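Two-component insecticidal protein 16 kDa unit (Alcaligenes faecalis, PDB 5V3S) probably acts as the aegerolysin-family component of a two-part insecticidal toxin that kills corn rootworm. Local coordinates at residues L38-E52 with T70-E84. Numbering follows the deposited sequence.
Sequences LRWGKFHVPGDKDKE and TIASCGRENASSGTE
The carbonyl oxygen of Lys-42 takes two donors from the facing strand: the hydroxyl OG of Ser-73 reaches Lys-42 O at 2.7 Å from above the carbonyl plane, while the amide of Cys-74 arrives within that plane. With chi1 at 179°, OG of Ser-73 points away from its own amide nitrogen and toward Lys-42 O; it also receives the hydroxyl OG1 of Thr-83, whose strand 83-91 belongs to the other sheet.

The lysine side chain illustrates how a buried charge is accommodated. Its extended chain passes the sulfur of Cys-74, and NZ meets Glu-77 OE1 at 2.6 Å, on the syn side of the carboxylate. NZ also donates to Lys-49 O and is hydrogen-bonded to the Tyr-16 hydroxyl. Above CB of Lys-42 lies one face of the Arg-76 guanidinium, which grips Glu-52 end-on; its NH2 lies 2.8 Å from Glu-52 OE2, with the two planes 39° apart. A second flat group, the His-44 ring, is sandwiched between Ala-72 CB on one face and Lys-49 CA on the other, and Cys-74 SG approaches it obliquely, 3.6 Å from His-44 CD2.

At the far end two residues, Arg-39 and Trp-40, sit opposite the single Glu-84 in a classic beta bulge; Glu-84 O takes the Arg-39 amide and, weakly, that of Trp-40. The carboxylate lies nearly coplanar with the indole, 5° apart, and a water joins its OE1 to Trp-40 NE1. OE2, which also bonds Tyr-100, is met from above by Arg-39 NH1 at 3.1 Å. By turning at Arg-39, the segment passes from pairing with strand 83-91 in one sheet to pairing with strand 68-74 in the other, as expected of the aegerolysin beta-sandwich.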
# COMPACT_ATOMS: atom_id res chain seq x y z
N LEU A 38 -7.34 -8.39 -2.08
CA LEU A 38 -7.31 -8.12 -3.47
C LEU A 38 -8.60 -8.64 -4.02
O LEU A 38 -9.06 -9.71 -3.67
CB LEU A 38 -6.13 -8.80 -4.25
CG LEU A 38 -4.67 -8.40 -4.03
CD1 LEU A 38 -3.70 -9.42 -4.55
CD2 LEU A 38 -4.33 -7.06 -4.60
N ARG A 39 -9.07 -7.89 -5.01
CA ARG A 39 -10.15 -8.33 -5.91
C ARG A 39 -9.62 -8.80 -7.24
O ARG A 39 -10.20 -9.70 -7.85
CB ARG A 39 -11.06 -7.16 -6.16
CG ARG A 39 -12.00 -6.84 -5.04
CD ARG A 39 -12.68 -5.50 -5.36
NE ARG A 39 -13.73 -5.21 -4.38
CZ ARG A 39 -14.46 -4.10 -4.34
NH1 ARG A 39 -14.28 -3.08 -5.24
NH2 ARG A 39 -15.40 -4.02 -3.42
N TRP A 40 -8.54 -8.23 -7.70
CA TRP A 40 -7.85 -8.68 -8.93
C TRP A 40 -6.36 -8.65 -8.71
O TRP A 40 -5.84 -7.76 -7.98
CB TRP A 40 -8.18 -7.75 -10.08
CG TRP A 40 -9.59 -7.78 -10.45
CD1 TRP A 40 -10.55 -6.93 -10.05
CD2 TRP A 40 -10.24 -8.72 -11.36
NE1 TRP A 40 -11.76 -7.26 -10.60
CE2 TRP A 40 -11.60 -8.36 -11.41
CE3 TRP A 40 -9.79 -9.82 -12.09
CZ2 TRP A 40 -12.55 -9.06 -12.17
CZ3 TRP A 40 -10.74 -10.53 -12.91
CH2 TRP A 40 -12.10 -10.14 -12.92
N GLY A 41 -5.67 -9.57 -9.37
CA GLY A 41 -4.26 -9.73 -9.35
C GLY A 41 -3.73 -10.52 -8.20
O GLY A 41 -4.46 -11.27 -7.51
N LYS A 42 -2.44 -10.35 -7.94
CA LYS A 42 -1.77 -11.06 -6.89
C LYS A 42 -0.80 -10.16 -6.11
O LYS A 42 -0.39 -9.13 -6.60
CB LYS A 42 -0.96 -12.25 -7.48
CG LYS A 42 0.16 -11.81 -8.41
CD LYS A 42 0.89 -13.06 -9.03
CE LYS A 42 2.02 -12.62 -9.98
NZ LYS A 42 2.70 -13.86 -10.50
N PHE A 43 -0.52 -10.53 -4.88
CA PHE A 43 0.53 -9.92 -4.12
C PHE A 43 1.76 -10.76 -4.39
O PHE A 43 1.65 -11.95 -4.71
CB PHE A 43 0.22 -9.93 -2.60
CG PHE A 43 -0.81 -8.87 -2.14
CD1 PHE A 43 -0.57 -7.55 -2.30
CD2 PHE A 43 -1.92 -9.26 -1.44
CE1 PHE A 43 -1.47 -6.60 -1.87
CE2 PHE A 43 -2.82 -8.33 -0.97
CZ PHE A 43 -2.59 -6.99 -1.20
N HIS A 44 2.91 -10.15 -4.21
CA HIS A 44 4.19 -10.80 -4.39
C HIS A 44 5.33 -10.05 -3.68
O HIS A 44 5.26 -8.82 -3.34
CB HIS A 44 4.56 -11.01 -5.89
CG HIS A 44 4.77 -9.74 -6.61
ND1 HIS A 44 5.99 -9.07 -6.58
CD2 HIS A 44 3.92 -8.94 -7.27
CE1 HIS A 44 5.87 -7.94 -7.22
NE2 HIS A 44 4.63 -7.83 -7.64
N VAL A 45 6.39 -10.82 -3.53
CA VAL A 45 7.61 -10.35 -2.85
C VAL A 45 8.11 -9.20 -3.69
O VAL A 45 8.20 -9.31 -4.94
CB VAL A 45 8.70 -11.48 -2.69
CG1 VAL A 45 10.01 -10.89 -2.18
CG2 VAL A 45 8.21 -12.58 -1.77
N PRO A 46 8.37 -8.05 -3.06
CA PRO A 46 8.82 -6.92 -3.83
C PRO A 46 10.12 -7.23 -4.60
O PRO A 46 11.06 -7.85 -4.08
CB PRO A 46 8.97 -5.81 -2.78
CG PRO A 46 8.15 -6.29 -1.64
CD PRO A 46 8.32 -7.76 -1.61
N GLY A 47 10.10 -6.85 -5.86
CA GLY A 47 11.17 -7.16 -6.79
C GLY A 47 11.11 -8.50 -7.50
O GLY A 47 12.00 -8.80 -8.31
N ASP A 48 10.13 -9.34 -7.22
CA ASP A 48 10.07 -10.64 -7.84
C ASP A 48 8.65 -11.04 -8.03
O ASP A 48 8.08 -11.68 -7.21
CB ASP A 48 10.80 -11.71 -7.04
CG ASP A 48 10.88 -13.00 -7.75
OD1 ASP A 48 10.27 -13.23 -8.82
OD2 ASP A 48 11.61 -13.85 -7.23
N LYS A 49 8.11 -10.57 -9.13
CA LYS A 49 6.73 -10.84 -9.53
C LYS A 49 6.39 -12.32 -9.66
O LYS A 49 5.20 -12.66 -9.63
CB LYS A 49 6.39 -10.07 -10.79
CG LYS A 49 6.46 -8.54 -10.67
CD LYS A 49 6.05 -7.89 -11.99
CE LYS A 49 6.44 -6.42 -12.08
NZ LYS A 49 6.18 -5.78 -13.41
N ASP A 50 7.38 -13.21 -9.73
CA ASP A 50 7.08 -14.67 -9.76
C ASP A 50 6.91 -15.27 -8.38
O ASP A 50 6.50 -16.39 -8.29
CB ASP A 50 8.14 -15.47 -10.55
CG ASP A 50 8.24 -15.07 -12.07
OD1 ASP A 50 7.26 -14.82 -12.74
OD2 ASP A 50 9.36 -14.99 -12.61
N LYS A 51 7.15 -14.52 -7.28
CA LYS A 51 7.07 -15.08 -5.96
C LYS A 51 5.81 -14.54 -5.20
O LYS A 51 5.90 -13.54 -4.49
CB LYS A 51 8.36 -14.79 -5.14
CG LYS A 51 9.60 -15.70 -5.41
CD LYS A 51 10.84 -15.17 -4.68
CE LYS A 51 11.77 -16.28 -4.18
NZ LYS A 51 12.38 -17.20 -5.21
N GLU A 52 4.68 -15.21 -5.38
CA GLU A 52 3.36 -14.76 -4.84
C GLU A 52 3.32 -14.97 -3.35
O GLU A 52 3.91 -15.95 -2.84
CB GLU A 52 2.17 -15.50 -5.49
CG GLU A 52 0.80 -15.31 -4.82
CD GLU A 52 -0.43 -15.79 -5.61
OE1 GLU A 52 -0.24 -16.59 -6.55
OE2 GLU A 52 -1.59 -15.37 -5.29
N THR A 70 7.31 -2.83 2.30
CA THR A 70 6.76 -2.65 0.97
C THR A 70 5.82 -3.77 0.68
O THR A 70 6.13 -4.98 0.96
CB THR A 70 7.93 -2.64 -0.05
OG1 THR A 70 8.79 -1.53 0.27
CG2 THR A 70 7.44 -2.53 -1.44
N ILE A 71 4.71 -3.38 0.07
CA ILE A 71 3.69 -4.28 -0.46
C ILE A 71 3.82 -4.16 -2.02
O ILE A 71 3.95 -3.06 -2.58
CB ILE A 71 2.33 -3.88 0.05
CG1 ILE A 71 2.18 -4.17 1.53
CG2 ILE A 71 1.20 -4.52 -0.72
CD1 ILE A 71 1.04 -3.48 2.23
N ALA A 72 3.63 -5.26 -2.69
CA ALA A 72 3.74 -5.22 -4.16
C ALA A 72 2.67 -6.08 -4.75
O ALA A 72 2.40 -7.14 -4.23
CB ALA A 72 5.08 -5.75 -4.56
N SER A 73 2.06 -5.63 -5.82
CA SER A 73 1.04 -6.45 -6.43
C SER A 73 1.10 -6.16 -7.91
O SER A 73 1.39 -5.09 -8.26
CB SER A 73 -0.26 -5.94 -5.90
OG SER A 73 -1.35 -6.61 -6.43
N CYS A 74 0.75 -7.14 -8.75
CA CYS A 74 0.71 -6.98 -10.18
C CYS A 74 -0.38 -7.87 -10.75
O CYS A 74 -1.08 -8.58 -10.04
CB CYS A 74 2.07 -7.36 -10.82
SG CYS A 74 2.58 -9.06 -10.56
N GLY A 75 -0.53 -7.85 -12.07
CA GLY A 75 -1.48 -8.76 -12.67
C GLY A 75 -1.12 -10.21 -12.53
O GLY A 75 0.05 -10.58 -12.44
N ARG A 76 -2.14 -11.06 -12.56
CA ARG A 76 -2.02 -12.51 -12.51
C ARG A 76 -1.84 -13.03 -13.93
O ARG A 76 -2.63 -12.76 -14.83
CB ARG A 76 -3.28 -13.16 -11.88
CG ARG A 76 -3.04 -14.62 -11.58
CD ARG A 76 -4.14 -15.22 -10.80
NE ARG A 76 -4.16 -14.70 -9.43
CZ ARG A 76 -3.30 -15.10 -8.50
NH1 ARG A 76 -2.40 -15.99 -8.75
NH2 ARG A 76 -3.43 -14.64 -7.23
N GLU A 77 -0.72 -13.71 -14.14
CA GLU A 77 -0.47 -14.49 -15.35
C GLU A 77 -1.71 -15.27 -15.86
O GLU A 77 -2.26 -16.12 -15.16
CB GLU A 77 0.74 -15.42 -15.12
CG GLU A 77 0.64 -16.31 -13.87
CD GLU A 77 0.84 -15.56 -12.54
OE1 GLU A 77 1.15 -14.37 -12.56
OE2 GLU A 77 0.68 -16.18 -11.47
N ASN A 78 -2.11 -14.99 -17.10
CA ASN A 78 -3.27 -15.61 -17.79
C ASN A 78 -4.55 -15.55 -17.01
O ASN A 78 -5.23 -16.56 -16.83
CB ASN A 78 -3.00 -17.06 -18.17
CG ASN A 78 -2.49 -17.19 -19.58
OD1 ASN A 78 -3.05 -16.61 -20.51
ND2 ASN A 78 -1.41 -17.95 -19.76
N ALA A 79 -4.87 -14.35 -16.56
CA ALA A 79 -6.07 -14.18 -15.80
C ALA A 79 -6.41 -12.72 -15.75
O ALA A 79 -7.16 -12.22 -16.62
CB ALA A 79 -5.89 -14.77 -14.40
N SER A 80 -5.81 -12.00 -14.79
CA SER A 80 -6.46 -10.81 -14.25
C SER A 80 -6.36 -9.51 -15.05
O SER A 80 -5.35 -9.18 -15.68
CB SER A 80 -6.02 -10.54 -12.81
OG SER A 80 -4.87 -9.76 -12.78
N SER A 81 -7.48 -8.80 -14.94
CA SER A 81 -7.57 -7.37 -15.16
C SER A 81 -6.75 -6.67 -14.09
O SER A 81 -7.34 -6.07 -13.19
CB SER A 81 -9.05 -6.91 -15.08
OG SER A 81 -9.21 -5.49 -15.12
N GLY A 82 -5.41 -6.75 -14.18
CA GLY A 82 -4.52 -5.90 -13.43
C GLY A 82 -4.54 -6.21 -11.93
O GLY A 82 -4.53 -7.38 -11.54
N THR A 83 -4.45 -5.15 -11.12
CA THR A 83 -4.52 -5.28 -9.66
C THR A 83 -5.53 -4.28 -9.10
O THR A 83 -5.64 -3.13 -9.53
CB THR A 83 -3.12 -5.22 -8.98
OG1 THR A 83 -3.27 -5.20 -7.57
CG2 THR A 83 -2.34 -4.01 -9.40
N GLU A 84 -6.28 -4.75 -8.13
CA GLU A 84 -7.29 -3.95 -7.43
C GLU A 84 -7.34 -4.50 -6.01
O GLU A 84 -7.58 -5.68 -5.79
CB GLU A 84 -8.66 -3.87 -8.09
CG GLU A 84 -9.71 -3.23 -7.16
CD GLU A 84 -11.14 -3.28 -7.73
OE1 GLU A 84 -11.36 -4.17 -8.57
OE2 GLU A 84 -12.00 -2.47 -7.32
O HOH W 1 -13.66 -5.46 -8.93
O HOH W 2 -5.38 -13.21 -5.98
O HOH W 3 3.54 -7.78 -1.35
O HOH W 4 4.58 -4.98 -8.54
O HOH W 5 1.05 -17.74 -8.47